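Local coordinates for protein glucose-6-phosphate isomerase (PDB 3QKI) that probably interconverts alpha-D-glucose 6-phosphate and beta-D-fructose 6-phosphate, an early step of glycolysis that also runs in gluconeogenesis, at residues A[96-101]-A[346-351]. Numbering follows the deposited sequence.
Sequences KTFMGE and HFLHAD
Leu348 packs over one face of the Phe98 ring. Its CB sits 4.0 Å from the centroid of the Phe98 ring and only 12° off the ring normal, a CH-pi contact, and from there the leucine runs back along the phenylalanine in the opposite direction. Leu348 CD1 ends 3.9 Å from Phe98 CG, and Leu348 CD2 equally far from Phe98 CD1. With CG anti to the backbone N (chi1 177°), the leucine heads back from the ring centre, and the turn about the next bond sets its two methyls near CG and CD1 of the ring. Phe347 meets the same ring at its edge: Phe347 CD2 comes within 3.6 Å of Phe98 CE2, near the plane of the Phe98 ring. The two ring planes are turned 57° apart, so they form an oblique aromatic pair. No hydrogen bond joins 96-101 to 346-351; the contact is apolar packing between two helix C-termini, away from the substrate site. Helix 90-99 closes in a Schellman motif, with Gly100 at positive phi. At the end of helix 330-349, Lys91 NZ, from the start of helix 90-99, hydrogen-bonds the carbonyl oxygens of Leu348 and Ala350, a second tie between the helices. Phe347 also packs on helices 523-543 and 356-371, while Thr97 touches Phe542 of helix 523-543.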
ATOM      1  N   LYS A  96      15.840 -30.080   4.052  1.00 14.47           N
ATOM      2  CA  LYS A  96      17.070 -29.779   3.304  1.00 15.79           C
ATOM      3  C   LYS A  96      17.434 -28.294   3.444  1.00 19.11           C
ATOM      4  O   LYS A  96      18.604 -27.966   3.610  1.00 19.44           O
ATOM      5  CB  LYS A  96      16.902 -30.124   1.817  1.00 19.35           C
ATOM      6  CG  LYS A  96      16.981 -31.602   1.506  1.00 25.36           C
ATOM      7  CD  LYS A  96      16.421 -31.865   0.118  1.00 40.26           C
ATOM      8  CE  LYS A  96      17.450 -32.413  -0.837  1.00 60.74           C
ATOM      9  NZ  LYS A  96      17.676 -31.501  -1.991  1.00 76.20           N
ATOM     10  N   THR A  97      16.421 -27.404   3.401  1.00 15.11           N
ATOM     11  CA  THR A  97      16.610 -25.956   3.554  1.00 13.66           C
ATOM     12  C   THR A  97      17.222 -25.646   4.920  1.00 15.36           C
ATOM     13  O   THR A  97      18.264 -24.984   4.979  1.00 15.55           O
ATOM     14  CB  THR A  97      15.288 -25.212   3.297  1.00 18.41           C
ATOM     15  OG1 THR A  97      14.778 -25.619   2.025  1.00 16.83           O
ATOM     16  CG2 THR A  97      15.460 -23.683   3.316  1.00 16.70           C
ATOM     17  N   PHE A  98      16.585 -26.139   6.011  1.00 12.10           N
ATOM     18  CA  PHE A  98      17.036 -25.941   7.394  1.00 12.60           C
ATOM     19  C   PHE A  98      18.454 -26.510   7.622  1.00 19.15           C
ATOM     20  O   PHE A  98      19.220 -25.917   8.387  1.00 18.27           O
ATOM     21  CB  PHE A  98      16.068 -26.579   8.377  1.00 12.48           C
ATOM     22  CG  PHE A  98      14.917 -25.702   8.811  1.00 13.53           C
ATOM     23  CD1 PHE A  98      14.894 -25.135  10.084  1.00 15.85           C
ATOM     24  CD2 PHE A  98      13.837 -25.475   7.964  1.00 15.12           C
ATOM     25  CE1 PHE A  98      13.806 -24.353  10.505  1.00 16.99           C
ATOM     26  CE2 PHE A  98      12.761 -24.668   8.371  1.00 17.67           C
ATOM     27  CZ  PHE A  98      12.745 -24.134   9.645  1.00 15.95           C
ATOM     28  N   MET A  99      18.784 -27.650   6.952  1.00 19.19           N
ATOM     29  CA  MET A  99      20.100 -28.319   7.058  1.00 20.95           C
ATOM     30  C   MET A  99      21.237 -27.569   6.348  1.00 20.28           C
ATOM     31  O   MET A  99      22.406 -27.844   6.590  1.00 20.09           O
ATOM     32  CB  MET A  99      20.034 -29.784   6.575  1.00 25.40           C
ATOM     33  CG  MET A  99      19.275 -30.724   7.502  1.00 32.36           C
ATOM     34  SD  MET A  99      19.874 -30.767   9.217  1.00 41.22           S
ATOM     35  CE  MET A  99      18.338 -30.123  10.095  1.00 39.16           C
ATOM     36  N   GLY A 100      20.908 -26.621   5.484  1.00 15.15           N
ATOM     37  CA  GLY A 100      21.949 -25.866   4.783  1.00 13.21           C
ATOM     38  C   GLY A 100      22.290 -26.386   3.403  1.00 16.92           C
ATOM     39  O   GLY A 100      23.268 -25.937   2.798  1.00 16.89           O
ATOM     40  N   GLU A 101      21.457 -27.295   2.856  1.00 13.65           N
ATOM     41  CA  GLU A 101      21.664 -27.800   1.503  1.00 13.60           C
ATOM     42  C   GLU A 101      21.415 -26.694   0.504  1.00 17.89           C
ATOM     43  O   GLU A 101      20.654 -25.762   0.796  1.00 18.76           O
ATOM     44  CB  GLU A 101      20.775 -29.011   1.223  1.00 14.94           C
ATOM     45  CG  GLU A 101      21.122 -30.176   2.135  1.00 27.47           C
ATOM     46  CD  GLU A 101      20.639 -31.538   1.686  1.00 53.71           C
ATOM     47  OE1 GLU A 101      20.526 -31.763   0.457  1.00 64.51           O
ATOM     48  OE2 GLU A 101      20.449 -32.405   2.570  1.00 49.05           O
ATOM     49  N   HIS A 346       8.504 -25.137  14.913  1.00 15.27           N
ATOM     50  CA  HIS A 346       7.162 -25.639  14.639  1.00 13.23           C
ATOM     51  C   HIS A 346       7.070 -26.009  13.150  1.00 18.05           C
ATOM     52  O   HIS A 346       6.636 -27.117  12.804  1.00 18.17           O
ATOM     53  CB  HIS A 346       6.099 -24.563  14.984  1.00 13.16           C
ATOM     54  CG  HIS A 346       4.733 -24.919  14.523  1.00 15.57           C
ATOM     55  ND1 HIS A 346       3.957 -25.847  15.206  1.00 16.67           N
ATOM     56  CD2 HIS A 346       4.052 -24.494  13.433  1.00 17.45           C
ATOM     57  CE1 HIS A 346       2.827 -25.949  14.526  1.00 16.04           C
ATOM     58  NE2 HIS A 346       2.833 -25.153  13.449  1.00 16.86           N
ATOM     59  N   PHE A 347       7.504 -25.094  12.279  1.00 12.66           N
ATOM     60  CA  PHE A 347       7.481 -25.315  10.832  1.00 12.84           C
ATOM     61  C   PHE A 347       8.264 -26.591  10.429  1.00 16.39           C
ATOM     62  O   PHE A 347       7.791 -27.395   9.622  1.00 14.86           O
ATOM     63  CB  PHE A 347       8.066 -24.086  10.116  1.00 12.80           C
ATOM     64  CG  PHE A 347       8.190 -24.175   8.610  1.00 12.07           C
ATOM     65  CD1 PHE A 347       7.146 -24.685   7.834  1.00 13.57           C
ATOM     66  CD2 PHE A 347       9.291 -23.644   7.962  1.00  9.10           C
ATOM     67  CE1 PHE A 347       7.245 -24.725   6.445  1.00 13.87           C
ATOM     68  CE2 PHE A 347       9.373 -23.645   6.568  1.00 11.97           C
ATOM     69  CZ  PHE A 347       8.340 -24.151   5.815  1.00 11.71           C
ATOM     70  N   LEU A 348       9.454 -26.767  10.998  1.00 14.80           N
ATOM     71  CA  LEU A 348      10.289 -27.914  10.668  1.00 14.29           C
ATOM     72  C   LEU A 348       9.737 -29.237  11.207  1.00 18.59           C
ATOM     73  O   LEU A 348       9.764 -30.251  10.495  1.00 18.15           O
ATOM     74  CB  LEU A 348      11.708 -27.680  11.217  1.00 13.99           C
ATOM     75  CG  LEU A 348      12.728 -28.816  11.046  1.00 17.02           C
ATOM     76  CD1 LEU A 348      13.064 -29.048   9.559  1.00 16.89           C
ATOM     77  CD2 LEU A 348      14.012 -28.504  11.820  1.00 19.78           C
ATOM     78  N   HIS A 349       9.315 -29.244  12.472  1.00 15.01           N
ATOM     79  CA  HIS A 349       8.926 -30.459  13.175  1.00 15.01           C
ATOM     80  C   HIS A 349       7.459 -30.880  13.182  1.00 21.09           C
ATOM     81  O   HIS A 349       7.204 -32.088  13.238  1.00 21.15           O
ATOM     82  CB  HIS A 349       9.496 -30.449  14.600  1.00 15.84           C
ATOM     83  CG  HIS A 349      10.989 -30.390  14.642  1.00 19.85           C
ATOM     84  ND1 HIS A 349      11.766 -31.458  14.219  1.00 22.13           N
ATOM     85  CD2 HIS A 349      11.804 -29.389  15.033  1.00 21.68           C
ATOM     86  CE1 HIS A 349      13.026 -31.070  14.382  1.00 21.60           C
ATOM     87  NE2 HIS A 349      13.098 -29.846  14.890  1.00 21.51           N
ATOM     88  N   ALA A 350       6.493 -29.942  13.179  1.00 19.14           N
ATOM     89  CA  ALA A 350       5.075 -30.326  13.248  1.00 19.31           C
ATOM     90  C   ALA A 350       4.637 -31.177  12.075  1.00 24.21           C
ATOM     91  O   ALA A 350       5.034 -30.891  10.939  1.00 22.90           O
ATOM     92  CB  ALA A 350       4.175 -29.091  13.359  1.00 19.67           C
ATOM     93  N   ASP A 351       3.792 -32.205  12.342  1.00 21.40           N
ATOM     94  CA  ASP A 351       3.192 -33.048  11.301  1.00 21.96           C
ATOM     95  C   ASP A 351       2.370 -32.108  10.423  1.00 24.37           C
ATOM     96  O   ASP A 351       1.797 -31.151  10.947  1.00 23.73           O
ATOM     97  CB  ASP A 351       2.270 -34.135  11.905  1.00 25.48           C
ATOM     98  CG  ASP A 351       2.940 -35.085  12.886  1.00 45.64           C
ATOM     99  OD1 ASP A 351       4.131 -35.430  12.668  1.00 47.56           O
ATOM    100  OD2 ASP A 351       2.270 -35.501  13.863  1.00 57.19           O
TER